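Local atomic coordinates of exoglucanase A (Cellulomonas fimi, PDB entry 7CBD), a protein that hydrolyses beta-1,4-glucosidic linkages of cellulose with inversion at the anomeric carbon, releasing cellobiose from the non-reducing chain ends, here as its family 6 catalytic domain. Residues D126-A129 against D130-N134; A209-F212 against A213-K217; A284-P287 against S288-M292; K425-Y428 against P429-G433. All coordinates share one frame; numbering follows the deposited sequence.

Interaction 1. Residues D126-A129 against D130-N134; sequences DPIA and DLLDN
Asp126 and Asp130 are joined by a backbone hydrogen bond, Asp130 N to Asp126 O at 2.9 Å, the first of four consecutive i to i+4 bonds. Leu131 N reaches Pro127 O at 3.1 Å, Leu132 N bonds to Ile128 O, and Asp133 N closes the last turn on Ala129 O at 2.9 Å. Past it, Asn134 N bonds back to Leu131 O as the chain leaves helical angles. Pro127, lacking an N-H, cannot bond to the turn before it, and the helix kinks there. The carboxylate of Asp126 looks outside the turn, its OD1 hydrogen-bonded to the hydroxyl of Tyr176. This is the C-terminal end of helix 114-132, the helix that crosses from strand 87-93 to the parallel strand 141-146 in a beta-alpha-beta unit of the family 6 barrel. Its apolar flank is carried by Ile128 and Leu132, one turn apart, lying alongside each other and pointing the same way. With chi1 -70° placing Ile128 CG1 beside the backbone N, CG2 falls anti to that N and meets Leu132 CD1 at 3.8 Å. Leu132 CG also sits 3.3 Å from Ile128 O, bringing the branch point against the carbonyl that its own N-H engages. With an alanine at Leu132, Ile128 CG2 would probably lose its partner and a gap open toward Leu73 and Leu181. Ile128 and Leu131 both rest on Leu69 of helix 69-83, and Ala129 touches Lys180 of helix 161-182.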
loop_
_atom_site.group_PDB
_atom_site.type_symbol
_atom_site.label_atom_id
_atom_site.label_comp_id
_atom_site.label_asym_id
_atom_site.label_seq_id
_atom_site.Cartn_x
_atom_site.Cartn_y
_atom_site.Cartn_z
ATOM N N ASP A 126 1.969 21.166 -7.269
ATOM C CA ASP A 126 2.912 22.286 -7.197
ATOM C C ASP A 126 3.360 22.592 -5.773
ATOM O O ASP A 126 4.577 22.722 -5.550
ATOM C CB ASP A 126 2.368 23.536 -7.902
ATOM C CG ASP A 126 2.443 23.449 -9.418
ATOM O OD1 ASP A 126 2.975 22.450 -9.953
ATOM O OD2 ASP A 126 1.948 24.393 -10.075
ATOM N N PRO A 127 2.472 22.722 -4.777
ATOM C CA PRO A 127 2.969 23.006 -3.419
ATOM C C PRO A 127 3.763 21.864 -2.820
ATOM O O PRO A 127 4.701 22.110 -2.054
ATOM C CB PRO A 127 1.695 23.303 -2.614
ATOM C CG PRO A 127 0.647 23.611 -3.632
ATOM C CD PRO A 127 1.003 22.836 -4.859
ATOM N N ILE A 128 3.420 20.617 -3.134
ATOM C CA ILE A 128 4.229 19.503 -2.651
ATOM C C ILE A 128 5.636 19.572 -3.242
ATOM O O ILE A 128 6.639 19.494 -2.521
ATOM C CB ILE A 128 3.533 18.164 -2.945
ATOM C CG1 ILE A 128 2.294 18.004 -2.059
ATOM C CG2 ILE A 128 4.501 17.018 -2.738
ATOM C CD1 ILE A 128 1.415 16.846 -2.459
ATOM N N ALA A 129 5.729 19.744 -4.564
ATOM C CA ALA A 129 7.035 19.832 -5.214
ATOM C C ALA A 129 7.828 21.032 -4.708
ATOM O O ALA A 129 9.050 20.954 -4.546
ATOM C CB ALA A 129 6.855 19.907 -6.729
ATOM N N ASP A 130 7.148 22.152 -4.450
ATOM C CA ASP A 130 7.834 23.338 -3.944
ATOM C C ASP A 130 8.482 23.061 -2.594
ATOM O O ASP A 130 9.582 23.550 -2.308
ATOM C CB ASP A 130 6.835 24.490 -3.834
ATOM C CG ASP A 130 7.494 25.816 -3.533
ATOM O OD1 ASP A 130 8.701 25.957 -3.798
ATOM O OD2 ASP A 130 6.794 26.720 -3.032
ATOM N N LEU A 131 7.810 22.289 -1.746
ATOM C CA LEU A 131 8.407 21.926 -0.468
ATOM C C LEU A 131 9.543 20.930 -0.664
ATOM O O LEU A 131 10.627 21.090 -0.090
ATOM C CB LEU A 131 7.339 21.351 0.460
ATOM C CG LEU A 131 6.639 22.350 1.382
ATOM C CD1 LEU A 131 5.404 21.731 2.022
ATOM C CD2 LEU A 131 7.605 22.866 2.445
ATOM N N LEU A 132 9.319 19.899 -1.485
ATOM C CA LEU A 132 10.324 18.855 -1.655
ATOM C C LEU A 132 11.607 19.384 -2.275
ATOM O O LEU A 132 12.686 18.852 -2.000
ATOM C CB LEU A 132 9.775 17.735 -2.526
ATOM C CG LEU A 132 8.623 16.921 -1.939
ATOM C CD1 LEU A 132 8.161 15.882 -2.942
ATOM C CD2 LEU A 132 9.037 16.260 -0.628
ATOM N N ASP A 133 11.507 20.421 -3.107
ATOM C CA ASP A 133 12.649 20.995 -3.808
ATOM C C ASP A 133 13.402 22.023 -2.975
ATOM O O ASP A 133 14.389 22.591 -3.457
ATOM C CB ASP A 133 12.183 21.635 -5.122
ATOM C CG ASP A 133 13.274 21.681 -6.177
ATOM O OD1 ASP A 133 14.278 20.947 -6.050
ATOM O OD2 ASP A 133 13.122 22.457 -7.144
ATOM N N ASN A 134 12.969 22.279 -1.749
ATOM C CA ASN A 134 13.634 23.266 -0.915
ATOM C C ASN A 134 15.035 22.774 -0.561
ATOM O O ASN A 134 15.196 21.606 -0.182
ATOM C CB ASN A 134 12.811 23.462 0.355
ATOM C CG ASN A 134 13.261 24.654 1.169
ATOM O OD1 ASN A 134 14.430 24.778 1.514
ATOM N ND2 ASN A 134 12.330 25.541 1.479
#

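Interaction 2. Residues A209-F212 against A213-K217; sequences ATLF and AEVAK
Glu214 folds back along the helix toward Thr210, its CG beside the backbone N (chi1 -68°) and the chain extended from there. That course carries CG over the preceding turn, 3.4 Å from Thr210 O, and leaves OE2 3.9 Å from the methyl CG2 of Thr210, a van der Waals approach in which the two side chains cross obliquely. The other oxygen, OE1, makes a salt bridge with Arg171 of helix 161-182. Val215 leans on the same turn: its CG2 lies 3.4 Å from Leu211 O and 4.0 Å from Leu211 CD2, although the second of these is less certain because Leu211 was modelled in two positions. Ala213 CB rests 3.5 Å from Thr210 O. Beneath the side chains, regular alpha-helical bonds fix the spacing, from Ala213 N to Ala209 O at 3.0 Å through to Ala216 N to Phe212 O at 2.9 Å. This is helix 202-218, which links strands 187-192 and 228-231 of the barrel. Leu211 packs on Leu151 and Leu154, and Val215 on Val174 and Leu178, while the Phe212 ring reaches Leu151, Ile193 and Leu281. The Phe212 side chain is about 11 Å from that of Asp149, the predicted proton donor. Chemically the helix has two characters: apolar side chains bury it between its neighbours, and the Glu214 carboxylate, paired with Arg171, probably stays charged and ties helix 202-218 to helix 161-182.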
loop_
_atom_site.group_PDB
_atom_site.type_symbol
_atom_site.label_atom_id
_atom_site.label_comp_id
_atom_site.label_asym_id
_atom_site.label_seq_id
_atom_site.Cartn_x
_atom_site.Cartn_y
_atom_site.Cartn_z
ATOM N N ALA A 209 1.305 -3.274 -18.028
ATOM C CA ALA A 209 2.705 -2.941 -18.282
ATOM C C ALA A 209 2.846 -2.019 -19.490
ATOM O O ALA A 209 3.632 -1.061 -19.465
ATOM C CB ALA A 209 3.532 -4.211 -18.474
ATOM N N THR A 210 2.106 -2.303 -20.562
ATOM C CA THR A 210 2.129 -1.447 -21.745
ATOM C C THR A 210 1.674 -0.033 -21.410
ATOM O O THR A 210 2.282 0.948 -21.859
ATOM C CB THR A 210 1.245 -2.065 -22.828
ATOM O OG1 THR A 210 1.764 -3.354 -23.157
ATOM C CG2 THR A 210 1.195 -1.180 -24.076
ATOM N N LEU A 211 0.611 0.100 -20.614
ATOM C CA LEU A 211 0.132 1.431 -20.253
ATOM C C LEU A 211 1.156 2.184 -19.410
ATOM O O LEU A 211 1.337 3.395 -19.581
ATOM C CB LEU A 211 -1.211 1.336 -19.533
ATOM C CG LEU A 211 -1.909 2.671 -19.272
ATOM C CD1 LEU A 211 -3.415 2.509 -19.466
ATOM C CD2 LEU A 211 -1.602 3.197 -17.890
ATOM N N PHE A 212 1.831 1.494 -18.485
ATOM C CA PHE A 212 2.886 2.155 -17.721
ATOM C C PHE A 212 3.994 2.669 -18.632
ATOM O O PHE A 212 4.521 3.770 -18.420
ATOM C CB PHE A 212 3.451 1.197 -16.670
ATOM C CG PHE A 212 2.516 0.951 -15.513
ATOM C CD1 PHE A 212 1.948 2.012 -14.822
ATOM C CD2 PHE A 212 2.195 -0.340 -15.125
ATOM C CE1 PHE A 212 1.085 1.791 -13.761
ATOM C CE2 PHE A 212 1.327 -0.570 -14.061
ATOM C CZ PHE A 212 0.777 0.501 -13.374
ATOM N N ALA A 213 4.356 1.892 -19.657
ATOM C CA ALA A 213 5.372 2.356 -20.596
ATOM C C ALA A 213 4.894 3.575 -21.376
ATOM O O ALA A 213 5.674 4.501 -21.620
ATOM C CB ALA A 213 5.789 1.227 -21.536
ATOM N N GLU A 214 3.620 3.592 -21.787
ATOM C CA GLU A 214 3.086 4.771 -22.465
ATOM C C GLU A 214 3.186 5.998 -21.573
ATOM O O GLU A 214 3.563 7.085 -22.030
ATOM C CB GLU A 214 1.628 4.544 -22.850
ATOM C CG GLU A 214 1.433 3.498 -23.912
ATOM C CD GLU A 214 -0.032 3.234 -24.207
ATOM O OE1 GLU A 214 -0.894 3.975 -23.682
ATOM O OE2 GLU A 214 -0.319 2.283 -24.961
ATOM N N VAL A 215 2.830 5.847 -20.300
ATOM C CA VAL A 215 2.925 6.966 -19.373
ATOM C C VAL A 215 4.372 7.432 -19.248
ATOM O O VAL A 215 4.666 8.630 -19.336
ATOM C CB VAL A 215 2.301 6.600 -18.017
ATOM C CG1 VAL A 215 2.603 7.675 -16.974
ATOM C CG2 VAL A 215 0.797 6.396 -18.189
ATOM N N ALA A 216 5.305 6.489 -19.090
ATOM C CA ALA A 216 6.719 6.855 -19.039
ATOM C C ALA A 216 7.131 7.667 -20.267
ATOM O O ALA A 216 7.762 8.726 -20.150
ATOM C CB ALA A 216 7.574 5.593 -18.916
ATOM N N LYS A 217 6.778 7.183 -21.460
ATOM C CA LYS A 217 7.192 7.850 -22.687
ATOM C C LYS A 217 6.548 9.224 -22.855
ATOM O O LYS A 217 7.073 10.048 -23.613
ATOM C CB LYS A 217 6.935 6.947 -23.894
ATOM C CG LYS A 217 7.895 5.766 -23.952
ATOM C CD LYS A 217 7.630 4.853 -25.137
ATOM C CE LYS A 217 6.392 4.014 -24.920
ATOM N NZ LYS A 217 6.311 2.926 -25.929
#

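Interaction 3. Residues A284-P287 against S288-M292; sequences AGFP and SSIGM
Ser288 follows Pro287 into a type I beta turn that starts at the proline and closes when Ile290 N bonds back to Pro287 O. Ser288 takes the first corner. Ser289 follows, with OG in one of its two modelled positions lying 3.6 Å from Pro287 CB. Ile290 then closes the turn: its N donates to Pro287 O over 3.1 Å, almost straight at the hydrogen (174°), although the donor stands above the carbonyl plane. His278 NE2 hydrogen-bonds to Ile290 O and only weakly to Ser288 O. The turn belongs to the link from helix 270-283 to strand 291-295, a helix-to-strand return of the barrel; the helix itself ends in a Schellman motif, with Gly285 at positive phi. The Ile290 side chain is folded in toward the turn. With chi1 at 57°, CG1 is wedged between the backbone N and the carbonyl carbon of its own residue and comes 3.3 Å from Pro287 O. CD1 meets Phe286 CB at 4.0 Å, and CG2 reaches Pro287 CD at 4.2 Å, the isoleucine crossing both partners at about a right angle. Putting an alanine at Ile290 would probably open a gap beside Phe286 CB and Pro287, with Leu281 and Phe229 each losing one of their contacts. Phe286 itself makes edge-to-face contacts with Phe223 and Phe229. Beyond Ile290, Gly291 bonds through its backbone to Phe229, and Met292 to His357 and Asp359, which sets the new strand between strands 228-231 and 358-362.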
loop_
_atom_site.group_PDB
_atom_site.type_symbol
_atom_site.label_atom_id
_atom_site.label_comp_id
_atom_site.label_asym_id
_atom_site.label_seq_id
_atom_site.Cartn_x
_atom_site.Cartn_y
_atom_site.Cartn_z
ATOM N N ALA A 284 8.330 -4.252 -21.825
ATOM C CA ALA A 284 7.568 -3.129 -22.358
ATOM C C ALA A 284 8.410 -1.879 -22.572
ATOM O O ALA A 284 7.896 -0.901 -23.126
ATOM C CB ALA A 284 6.385 -2.809 -21.440
ATOM N N GLY A 285 9.669 -1.870 -22.126
ATOM C CA GLY A 285 10.559 -0.763 -22.415
ATOM C C GLY A 285 11.322 -0.217 -21.224
ATOM O O GLY A 285 12.248 0.573 -21.407
ATOM N N PHE A 286 10.956 -0.614 -20.006
ATOM C CA PHE A 286 11.651 -0.114 -18.831
ATOM C C PHE A 286 13.034 -0.747 -18.724
ATOM O O PHE A 286 13.230 -1.897 -19.124
ATOM C CB PHE A 286 10.838 -0.420 -17.571
ATOM C CG PHE A 286 9.650 0.480 -17.409
ATOM C CD1 PHE A 286 9.778 1.705 -16.766
ATOM C CD2 PHE A 286 8.417 0.135 -17.956
ATOM C CE1 PHE A 286 8.696 2.559 -16.645
ATOM C CE2 PHE A 286 7.331 0.988 -17.838
ATOM C CZ PHE A 286 7.474 2.202 -17.177
ATOM N N PRO A 287 14.012 -0.020 -18.186
ATOM C CA PRO A 287 15.337 -0.612 -17.990
ATOM C C PRO A 287 15.287 -1.671 -16.900
ATOM O O PRO A 287 14.489 -1.598 -15.962
ATOM C CB PRO A 287 16.201 0.580 -17.566
ATOM C CG PRO A 287 15.232 1.522 -16.896
ATOM C CD PRO A 287 13.933 1.357 -17.664
ATOM N N SER A 288 16.159 -2.673 -17.029
ATOM C CA SER A 288 16.171 -3.770 -16.065
ATOM C C SER A 288 16.475 -3.300 -14.648
ATOM O O SER A 288 16.175 -4.022 -13.689
ATOM C CB SER A 288 17.155 -4.855 -16.506
ATOM O OG SER A 288 18.482 -4.364 -16.514
ATOM N N SER A 289 17.059 -2.109 -14.495
ATOM C CA SER A 289 17.425 -1.556 -13.196
ATOM C C SER A 289 16.225 -1.138 -12.352
ATOM O O SER A 289 16.409 -0.829 -11.173
ATOM C CB SER A 289 18.335 -0.344 -13.409
ATOM O OG SER A 289 17.760 0.558 -14.344
ATOM N N ILE A 290 15.013 -1.095 -12.911
ATOM C CA ILE A 290 13.858 -0.751 -12.085
ATOM C C ILE A 290 13.785 -1.697 -10.891
ATOM O O ILE A 290 14.068 -2.897 -11.002
ATOM C CB ILE A 290 12.539 -0.747 -12.879
ATOM C CG1 ILE A 290 12.296 -2.106 -13.557
ATOM C CG2 ILE A 290 12.515 0.425 -13.873
ATOM C CD1 ILE A 290 10.870 -2.334 -14.056
ATOM N N GLY A 291 13.416 -1.148 -9.736
ATOM C CA GLY A 291 13.269 -1.926 -8.522
ATOM C C GLY A 291 11.834 -1.948 -8.043
ATOM O O GLY A 291 11.019 -1.105 -8.434
ATOM N N MET A 292 11.519 -2.906 -7.180
ATOM C CA MET A 292 10.159 -3.149 -6.731
ATOM C C MET A 292 10.078 -2.991 -5.221
ATOM O O MET A 292 11.029 -3.296 -4.497
ATOM C CB MET A 292 9.694 -4.571 -7.108
ATOM C CG MET A 292 10.011 -4.960 -8.555
ATOM S SD MET A 292 9.249 -3.939 -9.833
ATOM C CE MET A 292 7.604 -4.623 -9.785
#

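Interaction 4. Residues K425-Y428 against P429-G433; sequences KNAY and PVIGG
The peptide bond between Tyr428 and Pro429 is cis, which draws Tyr428 CA and Pro429 CA to within 3.0 Å and bends the chain sharply after helix 417-425. No hydrogen bond spans this bend; even Tyr428 N and Pro429 O, though near each other, are badly angled for one. Tyr428 CG stands anti to its backbone N (chi1 -172°), which turns one face of the ring to the proline. Pro429 CA sits over that face, 4.2 Å from the ring centroid and 23° off the normal, a CH-pi contact of the sort that favours cis proline after an aromatic residue. Pro429 CD also lies 4.2 Å from Tyr428 CD2. The tyrosine ring also has a cation-pi partner in Arg306. On the buried side, Ala427 CB presses on Ile431 CD1 at 3.4 Å, tighter than usual for two carbons, with Ile431 CG1 only slightly farther off at 3.6 Å. From this bend the chain runs between neighbours: Asn426 ND2 bonds to Gly339 O and Tyr428 pairs by its backbone with Ile342. Ile431 then packs on Lys41, Thr44 and Val45 of helix 36-45, and Gly432 O takes a hydrogen bond from Thr44 OG1, fastening this late segment across that early helix.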
loop_
_atom_site.group_PDB
_atom_site.type_symbol
_atom_site.label_atom_id
_atom_site.label_comp_id
_atom_site.label_asym_id
_atom_site.label_seq_id
_atom_site.Cartn_x
_atom_site.Cartn_y
_atom_site.Cartn_z
ATOM N N LYS A 425 -2.386 -8.859 16.809
ATOM C CA LYS A 425 -2.553 -10.255 17.206
ATOM C C LYS A 425 -2.219 -11.200 16.063
ATOM O O LYS A 425 -1.659 -12.278 16.281
ATOM C CB LYS A 425 -3.990 -10.501 17.650
ATOM C CG LYS A 425 -4.346 -9.938 19.004
ATOM C CD LYS A 425 -5.811 -10.248 19.287
ATOM C CE LYS A 425 -6.136 -10.215 20.754
ATOM N NZ LYS A 425 -5.893 -8.888 21.342
ATOM N N ASN A 426 -2.575 -10.821 14.835
ATOM C CA ASN A 426 -2.446 -11.704 13.684
ATOM C C ASN A 426 -1.195 -11.428 12.866
ATOM O O ASN A 426 -1.118 -11.837 11.704
ATOM C CB ASN A 426 -3.696 -11.633 12.805
ATOM C CG ASN A 426 -4.894 -12.304 13.445
ATOM O OD1 ASN A 426 -4.802 -12.843 14.549
ATOM N ND2 ASN A 426 -6.030 -12.276 12.755
ATOM N N ALA A 427 -0.208 -10.760 13.448
ATOM C CA ALA A 427 0.999 -10.449 12.700
ATOM C C ALA A 427 1.745 -11.721 12.319
ATOM O O ALA A 427 1.787 -12.694 13.080
ATOM C CB ALA A 427 1.909 -9.559 13.535
ATOM N N TYR A 428 2.315 -11.716 11.121
ATOM C CA TYR A 428 3.252 -12.748 10.703
ATOM C C TYR A 428 4.354 -12.088 9.884
ATOM O O TYR A 428 4.059 -11.502 8.835
ATOM C CB TYR A 428 2.582 -13.849 9.881
ATOM C CG TYR A 428 3.535 -14.990 9.629
ATOM C CD1 TYR A 428 3.646 -16.035 10.536
ATOM C CD2 TYR A 428 4.361 -15.003 8.506
ATOM C CE1 TYR A 428 4.537 -17.071 10.323
ATOM C CE2 TYR A 428 5.260 -16.037 8.286
ATOM C CZ TYR A 428 5.340 -17.068 9.198
ATOM O OH TYR A 428 6.219 -18.109 8.998
ATOM N N PRO A 429 5.630 -12.169 10.308
ATOM C CA PRO A 429 6.131 -12.842 11.517
ATOM C C PRO A 429 5.537 -12.284 12.808
ATOM O O PRO A 429 5.008 -11.171 12.833
ATOM C CB PRO A 429 7.634 -12.561 11.474
ATOM C CG PRO A 429 7.937 -12.303 10.029
ATOM C CD PRO A 429 6.725 -11.622 9.485
ATOM N N VAL A 430 5.586 -13.087 13.872
ATOM C CA VAL A 430 5.117 -12.598 15.155
ATOM C C VAL A 430 5.916 -11.362 15.554
ATOM O O VAL A 430 7.051 -11.139 15.113
ATOM C CB VAL A 430 5.181 -13.679 16.246
ATOM C CG1 VAL A 430 4.265 -14.841 15.892
ATOM C CG2 VAL A 430 6.621 -14.154 16.448
ATOM N N ILE A 431 5.302 -10.536 16.390
ATOM C CA ILE A 431 5.935 -9.323 16.886
ATOM C C ILE A 431 6.449 -9.579 18.296
ATOM O O ILE A 431 5.738 -10.151 19.128
ATOM C CB ILE A 431 4.941 -8.151 16.861
ATOM C CG1 ILE A 431 4.518 -7.839 15.417
ATOM C CG2 ILE A 431 5.533 -6.923 17.538
ATOM C CD1 ILE A 431 3.275 -6.965 15.341
ATOM N N GLY A 432 7.684 -9.165 18.562
ATOM C CA GLY A 432 8.210 -9.184 19.913
ATOM C C GLY A 432 7.821 -7.922 20.666
ATOM O O GLY A 432 7.557 -6.890 20.074
ATOM N N GLY A 433 7.782 -8.018 21.990
ATOM C CA GLY A 433 7.394 -6.876 22.801
ATOM C C GLY A 433 8.557 -5.956 23.132
ATOM O O GLY A 433 9.715 -6.366 23.193
#

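In the fold
The four contacts follow one another along the chain without overlap. Interactions 1 to 3 belong to helix-and-strand units around the parallel barrel: helix 114-132, helix 202-218, and the return from helix 270-283 into strand 291-295, the unit of helix 161-182 coming between the first two. Interactions 2 and 3 touch, their centres 12 Å apart: Ala213 CB lies 3.4 Å from Ala284 O, and the Phe286 ring lies against Phe212 and Ala213. Interaction 1 is farther round, its centre 25 Å from that of interaction 2. Interaction 4, a late segment packed against the early helix 36-45, lies 38 Å from interaction 2 between centres, across the centre of the chain.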